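Local structure of beta-1,4-exocellulase (4AVO) at residues T226-A231 with D318-P323; A187-I192 with D255-V260; G324-Q329 with R375-T380. The protein is a family 6 cellobiohydrolase that hydrolyses the beta-1,4 bonds of cellulose from chain ends, this chain being its catalytic domain. The protein carries 1 engineered substitution. All coordinates share one frame; numbering follows the deposited sequence. Where two conformers were deposited one is given.

Interaction 1. Residues T226-A231 with D318-P323; sequences TANYSA and DRRIHP. With BGC (beta-D-glucopyranose), chain B; BGC (beta-D-glucopyranose), chain C; BGC (beta-D-glucopyranose), chain D.
The guanidinium of Arg-320 lies flat beneath Tyr-229, whose CB sits 3.7 Å above the guanidinium plane, over its centre. The phenol ring leads off, with its plane turned 57° from the guanidinium, so the arginine meets the root of the tyrosine and not a stacked ring. With CG beside the backbone N (chi1 -55°), the ring extends past Arg-320, and Tyr-229 OH hydrogen-bonds Asp-359, the predicted proton acceptor. At the rim of the guanidinium, near its plane, stand the hydroxyl of Ser-230, with OG 3.1 Å from Arg-320 NH2, and the amide of Asn-228, tilted 59° to it. Asp-318 takes the NE/NH2 side, gripped side-on: Arg-320 NE reaches Asp-318 OD1 at 3.0 Å and Arg-320 NH2 reaches Asp-318 OD2 at 2.9 Å, both almost in the guanidinium plane, while Arg-320 NH1 hydrogen-bonds Asn-325 O. Asp-318 OD1 also takes the backbone N of Arg-320 at 3.2 Å in an Asx turn; the short side chain reaches that N-H two residues on, and its charge suits it to the arginine. One water joins Ala-231 N to Asp-318 OD2, and another joins Ser-230 OG to Pro-323 O. Arginine suits this buried spot, offering a flat face and several N-H groups. Its charge is probably balanced largely by Asp-318; the paired bonds fix its rotation, and the ion pair probably stands behind Asn-228 at the glucan-binding tunnel.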
# COMPACT_ATOMS: atom_id res chain seq x y z
N THR A 226 -0.27 -1.17 -1.99
CA THR A 226 0.37 -0.93 -0.69
C THR A 226 -0.13 -1.95 0.31
O THR A 226 -1.34 -2.11 0.50
CB THR A 226 0.13 0.49 -0.15
OG1 THR A 226 0.57 1.46 -1.12
CG2 THR A 226 0.91 0.70 1.14
N ALA A 227 0.82 -2.66 0.92
CA ALA A 227 0.53 -3.72 1.89
C ALA A 227 -0.35 -4.84 1.31
O ALA A 227 -1.00 -5.57 2.05
CB ALA A 227 -0.07 -3.14 3.17
N ASN A 228 -0.34 -4.98 -0.01
CA ASN A 228 -1.05 -6.09 -0.65
C ASN A 228 -0.10 -6.98 -1.45
O ASN A 228 1.13 -6.82 -1.38
CB ASN A 228 -2.26 -5.59 -1.46
CG ASN A 228 -3.40 -6.60 -1.48
OD1 ASN A 228 -4.38 -6.46 -0.75
ND2 ASN A 228 -3.27 -7.62 -2.30
N TYR A 229 -0.66 -7.92 -2.20
CA TYR A 229 0.09 -9.03 -2.79
C TYR A 229 -0.20 -9.23 -4.29
O TYR A 229 0.23 -10.22 -4.88
CB TYR A 229 -0.25 -10.33 -2.05
CG TYR A 229 -0.03 -10.27 -0.55
CD1 TYR A 229 -1.00 -9.73 0.30
CD2 TYR A 229 1.14 -10.76 0.01
CE1 TYR A 229 -0.79 -9.67 1.69
CE2 TYR A 229 1.37 -10.71 1.38
CZ TYR A 229 0.40 -10.17 2.21
OH TYR A 229 0.64 -10.14 3.56
N SER A 230 -0.94 -8.31 -4.90
CA SER A 230 -1.33 -8.49 -6.30
C SER A 230 -0.09 -8.45 -7.19
O SER A 230 0.83 -7.66 -6.96
CB SER A 230 -2.37 -7.45 -6.73
OG SER A 230 -3.59 -7.69 -6.05
N ALA A 231 -0.07 -9.34 -8.19
CA ALA A 231 1.09 -9.48 -9.07
C ALA A 231 1.32 -8.21 -9.86
O ALA A 231 0.37 -7.57 -10.32
CB ALA A 231 0.88 -10.65 -10.02
N ASP A 318 0.09 -15.07 -8.75
CA ASP A 318 -0.63 -14.77 -7.51
C ASP A 318 -1.40 -16.02 -7.12
O ASP A 318 -2.36 -16.39 -7.80
CB ASP A 318 -1.59 -13.59 -7.75
CG ASP A 318 -2.29 -13.12 -6.47
OD1 ASP A 318 -2.34 -13.85 -5.46
OD2 ASP A 318 -2.82 -11.99 -6.51
N ARG A 319 -0.98 -16.67 -6.03
CA ARG A 319 -1.51 -17.98 -5.68
C ARG A 319 -2.58 -17.95 -4.58
O ARG A 319 -2.96 -19.00 -4.03
CB ARG A 319 -0.38 -18.95 -5.33
CG ARG A 319 0.55 -19.26 -6.49
CD ARG A 319 1.37 -20.52 -6.23
NE ARG A 319 1.83 -20.57 -4.84
CZ ARG A 319 2.90 -19.93 -4.39
NH1 ARG A 319 3.62 -19.18 -5.21
NH2 ARG A 319 3.25 -20.04 -3.12
N ARG A 320 -3.10 -16.76 -4.28
CA ARG A 320 -4.13 -16.65 -3.25
C ARG A 320 -5.41 -17.38 -3.63
O ARG A 320 -5.68 -17.61 -4.80
CB ARG A 320 -4.44 -15.18 -2.95
CG ARG A 320 -3.28 -14.48 -2.27
CD ARG A 320 -3.62 -13.05 -2.00
NE ARG A 320 -3.48 -12.23 -3.20
CZ ARG A 320 -3.75 -10.93 -3.23
NH1 ARG A 320 -4.19 -10.31 -2.14
NH2 ARG A 320 -3.57 -10.25 -4.35
N ILE A 321 -6.19 -17.76 -2.62
CA ILE A 321 -7.47 -18.42 -2.87
C ILE A 321 -8.44 -17.47 -3.56
O ILE A 321 -9.19 -17.87 -4.46
CB ILE A 321 -8.10 -18.95 -1.55
CG1 ILE A 321 -7.15 -19.96 -0.89
CG2 ILE A 321 -9.46 -19.61 -1.83
CD1 ILE A 321 -7.41 -20.17 0.60
N HIS A 322 -8.39 -16.20 -3.16
CA HIS A 322 -9.29 -15.17 -3.67
C HIS A 322 -8.55 -13.83 -3.64
O HIS A 322 -7.75 -13.60 -2.73
CB HIS A 322 -10.56 -15.10 -2.80
CG HIS A 322 -11.65 -14.26 -3.39
ND1 HIS A 322 -11.78 -12.91 -3.14
CD2 HIS A 322 -12.67 -14.58 -4.22
CE1 HIS A 322 -12.82 -12.44 -3.79
NE2 HIS A 322 -13.39 -13.43 -4.45
N PRO A 323 -8.80 -12.95 -4.63
CA PRO A 323 -8.03 -11.70 -4.66
C PRO A 323 -8.32 -10.78 -3.46
O PRO A 323 -7.51 -9.90 -3.15
CB PRO A 323 -8.47 -11.04 -5.97
CG PRO A 323 -9.76 -11.70 -6.34
CD PRO A 323 -9.69 -13.09 -5.80
C2 BGC B . -8.37 -3.99 4.06
C3 BGC B . -7.26 -3.13 4.69
C4 BGC B . -5.86 -3.41 4.11
C5 BGC B . -5.98 -3.43 2.57
C6 BGC B . -4.71 -3.91 1.88
C1 BGC B . -8.31 -3.97 2.53
O2 BGC B . -9.67 -3.59 4.47
O3 BGC B . -7.22 -3.35 6.08
O4 BGC B . -4.86 -2.49 4.60
O5 BGC B . -7.01 -4.30 2.12
O6 BGC B . -4.90 -3.79 0.48
C2 BGC C . -2.77 -3.64 5.67
C3 BGC C . -1.80 -3.55 6.88
C4 BGC C . -1.48 -2.13 7.35
C5 BGC C . -2.67 -1.24 6.96
C6 BGC C . -2.37 -0.48 5.68
C1 BGC C . -4.11 -2.89 5.83
O2 BGC C . -3.06 -5.00 5.57
O3 BGC C . -0.59 -4.22 6.57
O4 BGC C . -1.14 -2.11 8.75
O5 BGC C . -3.93 -1.91 6.85
O6 BGC C . -2.61 -1.31 4.57
C2 BGC D . -15.27 -5.38 -3.80
C3 BGC D . -13.89 -4.99 -3.29
C4 BGC D . -13.05 -6.22 -2.93
C5 BGC D . -13.10 -7.26 -4.05
C6 BGC D . -12.39 -8.57 -3.70
C1 BGC D . -15.17 -6.45 -4.89
O2 BGC D . -15.92 -4.25 -4.32
O3 BGC D . -14.01 -4.15 -2.16
O4 BGC D . -11.71 -5.80 -2.78
O5 BGC D . -14.44 -7.56 -4.39
O6 BGC D . -12.97 -9.14 -2.55
O HOH W 1 -6.00 -8.91 -5.60
O HOH W 2 -2.66 -10.49 -8.65

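Interaction 2. Residues A187-I192 with D255-V260; sequences AHHGWI and DWNQYV. With BGC (beta-D-glucopyranose), chain E; BGC (beta-D-glucopyranose), chain D; BGC (beta-D-glucopyranose), chain B; BGC (beta-D-glucopyranose), chain F.
The carbonyl oxygen of His-188 receives two backbone N-H groups, Trp-191 N at 2.9 Å and Ile-192 N at 3.1 Å, closing the short helical turn that sets His-189 against Tyr-259 and Val-260. The imidazole of His-189 lies with one face over the carbonyl carbon of Val-260, His-189 NE2 being 3.2 Å from Val-260 C. On the same ring, His-189 CD2 comes within 3.2 Å of Tyr-259 O. A chi1 of 89° places this ring between its own backbone N and carbonyl carbon, directed at the 255-260 loop, and its ND1 is hydrogen-bonded to Glu-262 at the start of the next helix. Beside it the carboxamide end of Asn-257 comes close to the carbonyl oxygen of His-189. The turn follows strand 180-185 of the distorted alpha/beta barrel of family 6, at the C-terminal ends of its parallel strands, where the substrate binds. Glucose of chain E is accordingly held by three residues of the turn. NE2 of His-188, the N-cap, donates to its O3 at 3.0 Å in a nearly straight bond (172°), with the oxygen at the ring edge. Gly-190 O accepts from O2 of the same sugar at 2.8 Å, and Trp-191 lays its indole against the sugar, whose C4 stands 3.7 Å above the ring centre, an aromatic platform for the C-H groups of a pyranose. Farther along the glucan, Asp-255 OD2 accepts from O2 of the chain F glucose at 2.6 Å.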
# COMPACT_ATOMS: atom_id res chain seq x y z
N ALA A 187 -5.47 1.92 -3.91
CA ALA A 187 -5.88 0.52 -3.72
C ALA A 187 -5.05 -0.43 -4.60
O ALA A 187 -3.84 -0.26 -4.72
CB ALA A 187 -7.38 0.36 -3.99
N HIS A 188 -5.69 -1.43 -5.19
CA HIS A 188 -5.03 -2.33 -6.14
C HIS A 188 -6.07 -2.92 -7.09
O HIS A 188 -7.27 -2.70 -6.91
CB HIS A 188 -4.25 -3.43 -5.41
CG HIS A 188 -5.10 -4.32 -4.56
ND1 HIS A 188 -5.52 -5.57 -4.97
CD2 HIS A 188 -5.62 -4.14 -3.32
CE1 HIS A 188 -6.26 -6.12 -4.02
NE2 HIS A 188 -6.33 -5.27 -3.01
N HIS A 189 -5.62 -3.66 -8.11
CA HIS A 189 -6.55 -4.13 -9.15
C HIS A 189 -7.60 -5.09 -8.61
O HIS A 189 -8.72 -5.15 -9.12
CB HIS A 189 -5.79 -4.76 -10.33
CG HIS A 189 -5.53 -6.22 -10.18
ND1 HIS A 189 -4.41 -6.72 -9.55
CD2 HIS A 189 -6.24 -7.30 -10.58
CE1 HIS A 189 -4.45 -8.04 -9.56
NE2 HIS A 189 -5.55 -8.42 -10.18
N GLY A 190 -7.24 -5.85 -7.57
CA GLY A 190 -8.16 -6.79 -6.94
C GLY A 190 -9.06 -6.12 -5.91
O GLY A 190 -9.72 -6.80 -5.11
N TRP A 191 -9.06 -4.79 -5.92
CA TRP A 191 -9.96 -4.01 -5.09
C TRP A 191 -10.89 -3.18 -5.99
O TRP A 191 -12.10 -3.30 -5.91
CB TRP A 191 -9.17 -3.08 -4.15
CG TRP A 191 -9.99 -2.43 -3.04
CD1 TRP A 191 -11.35 -2.24 -3.01
CD2 TRP A 191 -9.48 -1.84 -1.84
NE1 TRP A 191 -11.71 -1.59 -1.85
CE2 TRP A 191 -10.59 -1.33 -1.11
CE3 TRP A 191 -8.20 -1.70 -1.30
CZ2 TRP A 191 -10.45 -0.70 0.13
CZ3 TRP A 191 -8.06 -1.06 -0.06
CH2 TRP A 191 -9.18 -0.57 0.64
N ILE A 192 -10.30 -2.35 -6.86
CA ILE A 192 -11.08 -1.41 -7.67
C ILE A 192 -10.91 -1.61 -9.18
O ILE A 192 -11.22 -0.72 -9.97
CB ILE A 192 -10.78 0.07 -7.27
CG1 ILE A 192 -9.32 0.44 -7.58
CG2 ILE A 192 -11.11 0.31 -5.80
CD1 ILE A 192 -8.99 1.92 -7.37
N ASP A 255 -13.05 -13.27 -12.26
CA ASP A 255 -14.40 -12.90 -11.83
C ASP A 255 -14.85 -11.52 -12.35
O ASP A 255 -15.30 -10.66 -11.58
CB ASP A 255 -14.51 -13.00 -10.30
CG ASP A 255 -15.94 -12.91 -9.80
OD1 ASP A 255 -16.89 -13.09 -10.59
OD2 ASP A 255 -16.11 -12.64 -8.59
N TRP A 256 -14.71 -11.34 -13.67
CA TRP A 256 -15.16 -10.15 -14.40
C TRP A 256 -14.38 -8.86 -14.12
O TRP A 256 -14.79 -7.78 -14.55
CB TRP A 256 -16.68 -9.94 -14.27
CG TRP A 256 -17.44 -11.10 -14.84
CD1 TRP A 256 -18.17 -12.02 -14.15
CD2 TRP A 256 -17.50 -11.49 -16.22
NE1 TRP A 256 -18.70 -12.95 -15.02
CE2 TRP A 256 -18.30 -12.65 -16.29
CE3 TRP A 256 -16.96 -10.96 -17.40
CZ2 TRP A 256 -18.58 -13.29 -17.51
CZ3 TRP A 256 -17.23 -11.60 -18.61
CH2 TRP A 256 -18.04 -12.76 -18.65
N ASN A 257 -13.25 -8.99 -13.43
CA ASN A 257 -12.32 -7.88 -13.25
C ASN A 257 -11.80 -7.43 -14.61
O ASN A 257 -11.63 -8.26 -15.51
CB ASN A 257 -11.15 -8.33 -12.36
CG ASN A 257 -10.48 -7.19 -11.61
OD1 ASN A 257 -10.09 -7.35 -10.45
ND2 ASN A 257 -10.32 -6.05 -12.27
N GLN A 258 -11.55 -6.14 -14.76
CA GLN A 258 -10.96 -5.61 -15.99
C GLN A 258 -9.46 -5.91 -16.09
O GLN A 258 -8.87 -5.78 -17.17
CB GLN A 258 -11.17 -4.10 -16.10
CG GLN A 258 -12.61 -3.62 -16.06
CD GLN A 258 -12.69 -2.10 -16.14
OE1 GLN A 258 -12.69 -1.41 -15.11
NE2 GLN A 258 -12.73 -1.58 -17.36
N TYR A 259 -8.85 -6.29 -14.96
CA TYR A 259 -7.40 -6.47 -14.86
C TYR A 259 -7.04 -7.74 -14.10
O TYR A 259 -7.81 -8.21 -13.26
CB TYR A 259 -6.74 -5.26 -14.17
CG TYR A 259 -7.15 -3.95 -14.79
CD1 TYR A 259 -6.52 -3.48 -15.94
CD2 TYR A 259 -8.19 -3.20 -14.25
CE1 TYR A 259 -6.92 -2.28 -16.53
CE2 TYR A 259 -8.60 -2.01 -14.83
CZ TYR A 259 -7.95 -1.56 -15.97
OH TYR A 259 -8.37 -0.37 -16.53
N VAL A 260 -5.87 -8.31 -14.40
CA VAL A 260 -5.36 -9.46 -13.65
C VAL A 260 -4.03 -9.14 -12.96
O VAL A 260 -3.49 -9.98 -12.25
CB VAL A 260 -5.18 -10.72 -14.54
CG1 VAL A 260 -6.52 -11.21 -15.05
CG2 VAL A 260 -4.20 -10.46 -15.67
C2 BGC E . -9.71 -5.75 -1.56
C3 BGC E . -9.06 -5.76 -0.19
C4 BGC E . -9.71 -4.72 0.73
C5 BGC E . -11.23 -4.91 0.72
C6 BGC E . -11.94 -3.78 1.47
C1 BGC E . -11.22 -5.93 -1.44
O2 BGC E . -9.16 -6.78 -2.35
O3 BGC E . -7.69 -5.50 -0.37
O4 BGC E . -9.26 -4.94 2.04
O5 BGC E . -11.77 -4.95 -0.59
O6 BGC E . -13.24 -4.20 1.81
C2 BGC D . -15.27 -5.38 -3.80
C3 BGC D . -13.89 -4.99 -3.29
C4 BGC D . -13.05 -6.22 -2.93
C5 BGC D . -13.10 -7.26 -4.05
C6 BGC D . -12.39 -8.57 -3.70
C1 BGC D . -15.17 -6.45 -4.89
O2 BGC D . -15.92 -4.25 -4.32
O3 BGC D . -14.01 -4.15 -2.16
O4 BGC D . -11.71 -5.80 -2.78
O5 BGC D . -14.44 -7.56 -4.39
O6 BGC D . -12.97 -9.14 -2.55
C2 BGC B . -8.37 -3.99 4.06
C3 BGC B . -7.26 -3.13 4.69
C4 BGC B . -5.86 -3.41 4.11
C5 BGC B . -5.98 -3.43 2.57
C6 BGC B . -4.71 -3.91 1.88
C1 BGC B . -8.31 -3.97 2.53
O2 BGC B . -9.67 -3.59 4.47
O3 BGC B . -7.22 -3.35 6.08
O4 BGC B . -4.86 -2.49 4.60
O5 BGC B . -7.01 -4.30 2.12
O6 BGC B . -4.90 -3.79 0.48
C2 BGC F . -17.19 -9.74 -7.56
C3 BGC F . -16.76 -9.02 -6.28
C4 BGC F . -16.51 -7.52 -6.51
C5 BGC F . -17.62 -6.90 -7.36
C6 BGC F . -17.29 -5.47 -7.76
C1 BGC F . -18.29 -8.98 -8.29
O1 BGC F . -18.58 -9.61 -9.51
O2 BGC F . -17.64 -11.04 -7.22
O3 BGC F . -15.60 -9.64 -5.77
O4 BGC F . -16.50 -6.84 -5.27
O5 BGC F . -17.84 -7.66 -8.54
O6 BGC F . -18.47 -4.85 -8.21

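Interaction 3. Residues G324-Q329 with R375-T380; sequences GNWCNQ and RMCDPT. With BGC (beta-D-glucopyranose), chain E; BGC (beta-D-glucopyranose), chain D; BGC (beta-D-glucopyranose), chain B.
Two loop regions meet where the CA atoms of Cys-327 and Cys-377 lie 5.2 Å apart, the latter at the end of the 3-10 segment 375-377. A disulfide ties them together, joining loops of the family 6 catalytic domain, with SG of Cys-327 bonded to SG of Cys-377 and a C-S-S-C torsion of 105°. Trp-326 is sandwiched beside it. One indole face carries the chain B glucose, with C2 of that sugar 3.8 Å above the ring centre, whereas CB of Cys-327 lies against the opposite face, toward the rim. Tryptophan fits here because its broad flat surface can bind a pyranose while its other side and the six-membered ring pack against Cys-327, Met-376 and Cys-377. CB of Met-376 comes 3.7 Å from CZ2 of Trp-326, and SG of Cys-377 approaches CH2 of Trp-326 at 3.8 Å, an oblique sulfur-aromatic contact. The Met-376 chain bends at both chi2 (-63°) and chi3 (-75°), curling its methyl CE back to 3.4 Å from Gly-324 O and beside the amide of Asn-325; a flexible thioether can fold into this shape. Gly-324, with no side chain, leaves its CA close to the chain D and chain E sugars. Two waters carry polar links between the segments: one accepts from Cys-327 N and donates to Met-376 O, and another accepts from Asn-328 ND2 at 3.0 Å and donates to Cys-377 O at 2.7 Å.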
# COMPACT_ATOMS: atom_id res chain seq x y z
N GLY A 324 -9.45 -11.01 -2.79
CA GLY A 324 -9.83 -10.25 -1.59
C GLY A 324 -9.16 -10.70 -0.30
O GLY A 324 -9.41 -10.11 0.76
N ASN A 325 -8.34 -11.74 -0.37
CA ASN A 325 -7.60 -12.21 0.81
C ASN A 325 -6.37 -11.32 1.02
O ASN A 325 -5.36 -11.48 0.32
CB ASN A 325 -7.19 -13.69 0.66
CG ASN A 325 -8.35 -14.66 0.85
OD1 ASN A 325 -8.18 -15.88 0.70
ND2 ASN A 325 -9.53 -14.14 1.17
N TRP A 326 -6.47 -10.39 1.97
CA TRP A 326 -5.48 -9.33 2.14
C TRP A 326 -4.48 -9.50 3.29
O TRP A 326 -3.46 -8.80 3.34
CB TRP A 326 -6.18 -7.97 2.26
CG TRP A 326 -7.20 -7.89 3.39
CD1 TRP A 326 -8.55 -8.09 3.28
CD2 TRP A 326 -6.94 -7.60 4.77
NE1 TRP A 326 -9.15 -7.93 4.52
CE2 TRP A 326 -8.18 -7.63 5.45
CE3 TRP A 326 -5.78 -7.30 5.51
CZ2 TRP A 326 -8.30 -7.39 6.83
CZ3 TRP A 326 -5.89 -7.06 6.89
CH2 TRP A 326 -7.15 -7.11 7.53
N CYS A 327 -4.76 -10.43 4.21
CA CYS A 327 -3.99 -10.49 5.45
C CYS A 327 -2.94 -11.59 5.51
O CYS A 327 -3.26 -12.77 5.32
CB CYS A 327 -4.91 -10.58 6.67
SG CYS A 327 -4.00 -10.38 8.23
N ASN A 328 -1.70 -11.20 5.80
CA ASN A 328 -0.61 -12.14 6.11
C ASN A 328 -0.64 -13.39 5.23
O ASN A 328 -0.71 -14.52 5.72
CB ASN A 328 -0.66 -12.51 7.61
CG ASN A 328 -0.37 -11.33 8.51
OD1 ASN A 328 0.37 -10.42 8.15
ND2 ASN A 328 -0.96 -11.34 9.71
N GLN A 329 -0.59 -13.16 3.93
CA GLN A 329 -0.95 -14.19 2.97
C GLN A 329 0.08 -15.30 2.88
O GLN A 329 1.26 -15.04 2.59
CB GLN A 329 -1.28 -13.57 1.62
CG GLN A 329 -2.65 -12.92 1.62
CD GLN A 329 -3.74 -13.95 1.79
OE1 GLN A 329 -3.91 -14.82 0.93
NE2 GLN A 329 -4.46 -13.89 2.91
N ARG A 375 -11.07 -11.08 11.55
CA ARG A 375 -11.03 -12.51 11.24
C ARG A 375 -10.43 -12.83 9.86
O ARG A 375 -10.12 -13.98 9.58
CB ARG A 375 -12.41 -13.16 11.44
CG ARG A 375 -12.80 -13.26 12.91
CD ARG A 375 -13.68 -14.46 13.20
NE ARG A 375 -12.94 -15.72 13.08
CZ ARG A 375 -13.52 -16.90 12.85
NH1 ARG A 375 -14.84 -16.99 12.72
NH2 ARG A 375 -12.77 -17.99 12.75
N MET A 376 -10.23 -11.81 9.02
CA MET A 376 -9.50 -12.03 7.77
C MET A 376 -8.03 -12.36 8.04
O MET A 376 -7.32 -12.81 7.15
CB MET A 376 -9.64 -10.83 6.81
CG MET A 376 -11.01 -10.76 6.10
SD MET A 376 -11.33 -12.18 5.02
CE MET A 376 -10.26 -11.80 3.63
N CYS A 377 -7.60 -12.16 9.29
CA CYS A 377 -6.23 -12.47 9.72
C CYS A 377 -6.18 -13.77 10.52
O CYS A 377 -5.11 -14.20 10.96
CB CYS A 377 -5.67 -11.32 10.55
SG CYS A 377 -5.42 -9.82 9.60
N ASP A 378 -7.35 -14.37 10.70
CA ASP A 378 -7.53 -15.66 11.36
C ASP A 378 -7.47 -16.76 10.30
O ASP A 378 -8.31 -16.80 9.41
CB ASP A 378 -8.90 -15.64 12.07
CG ASP A 378 -9.28 -16.96 12.74
OD1 ASP A 378 -8.57 -17.97 12.58
OD2 ASP A 378 -10.31 -16.96 13.44
N PRO A 379 -6.45 -17.64 10.38
CA PRO A 379 -6.31 -18.70 9.37
C PRO A 379 -7.56 -19.58 9.24
O PRO A 379 -7.85 -20.08 8.14
CB PRO A 379 -5.15 -19.55 9.89
CG PRO A 379 -4.43 -18.69 10.84
CD PRO A 379 -5.42 -17.73 11.42
N THR A 380 -8.29 -19.74 10.34
CA THR A 380 -9.43 -20.65 10.42
C THR A 380 -10.73 -20.03 9.90
O THR A 380 -11.73 -20.73 9.73
CB THR A 380 -9.66 -21.20 11.87
OG1 THR A 380 -10.13 -20.14 12.72
CG2 THR A 380 -8.37 -21.77 12.44
C2 BGC E . -9.71 -5.75 -1.56
C3 BGC E . -9.06 -5.76 -0.19
C4 BGC E . -9.71 -4.72 0.73
C5 BGC E . -11.23 -4.91 0.72
C6 BGC E . -11.94 -3.78 1.47
C1 BGC E . -11.22 -5.93 -1.44
O2 BGC E . -9.16 -6.78 -2.35
O3 BGC E . -7.69 -5.50 -0.37
O4 BGC E . -9.26 -4.94 2.04
O5 BGC E . -11.77 -4.95 -0.59
O6 BGC E . -13.24 -4.20 1.81
C2 BGC D . -15.27 -5.38 -3.80
C3 BGC D . -13.89 -4.99 -3.29
C4 BGC D . -13.05 -6.22 -2.93
C5 BGC D . -13.10 -7.26 -4.05
C6 BGC D . -12.39 -8.57 -3.70
C1 BGC D . -15.17 -6.45 -4.89
O2 BGC D . -15.92 -4.25 -4.32
O3 BGC D . -14.01 -4.15 -2.16
O4 BGC D . -11.71 -5.80 -2.78
O5 BGC D . -14.44 -7.56 -4.39
O6 BGC D . -12.97 -9.14 -2.55
C2 BGC B . -8.37 -3.99 4.06
C3 BGC B . -7.26 -3.13 4.69
C4 BGC B . -5.86 -3.41 4.11
C5 BGC B . -5.98 -3.43 2.57
C6 BGC B . -4.71 -3.91 1.88
C1 BGC B . -8.31 -3.97 2.53
O2 BGC B . -9.67 -3.59 4.47
O3 BGC B . -7.22 -3.35 6.08
O4 BGC B . -4.86 -2.49 4.60
O5 BGC B . -7.01 -4.30 2.12
O6 BGC B . -4.90 -3.79 0.48
O HOH W 3 -6.95 -12.49 4.43
O HOH W 4 -2.58 -13.86 10.07

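Overall arrangement
The three contacts line one glucan-binding tunnel. The centre of interaction 1 lies about 11 Å from that of interaction 2 and about 11 Å from that of interaction 3, whereas interactions 2 and 3 are about 18 Å apart, so interaction 1 is the middle piece. Along the chain, interactions 1 and 2 alternate (187-192, 226-231, 255-260, 318-323), and interaction 3 follows, its first segment continuing directly from 318-323. Segments 187-192 and 226-231 come after the neighbouring parallel strands 180-185 and 221-224, while the others lie in long loops. Ser-230 and Asn-228 touch His-188, and Arg-320 NH1 hydrogen-bonds Asn-325 O, so turns that follow the sheet strands and loops jointly shape the walls round the chain B and chain D sugars.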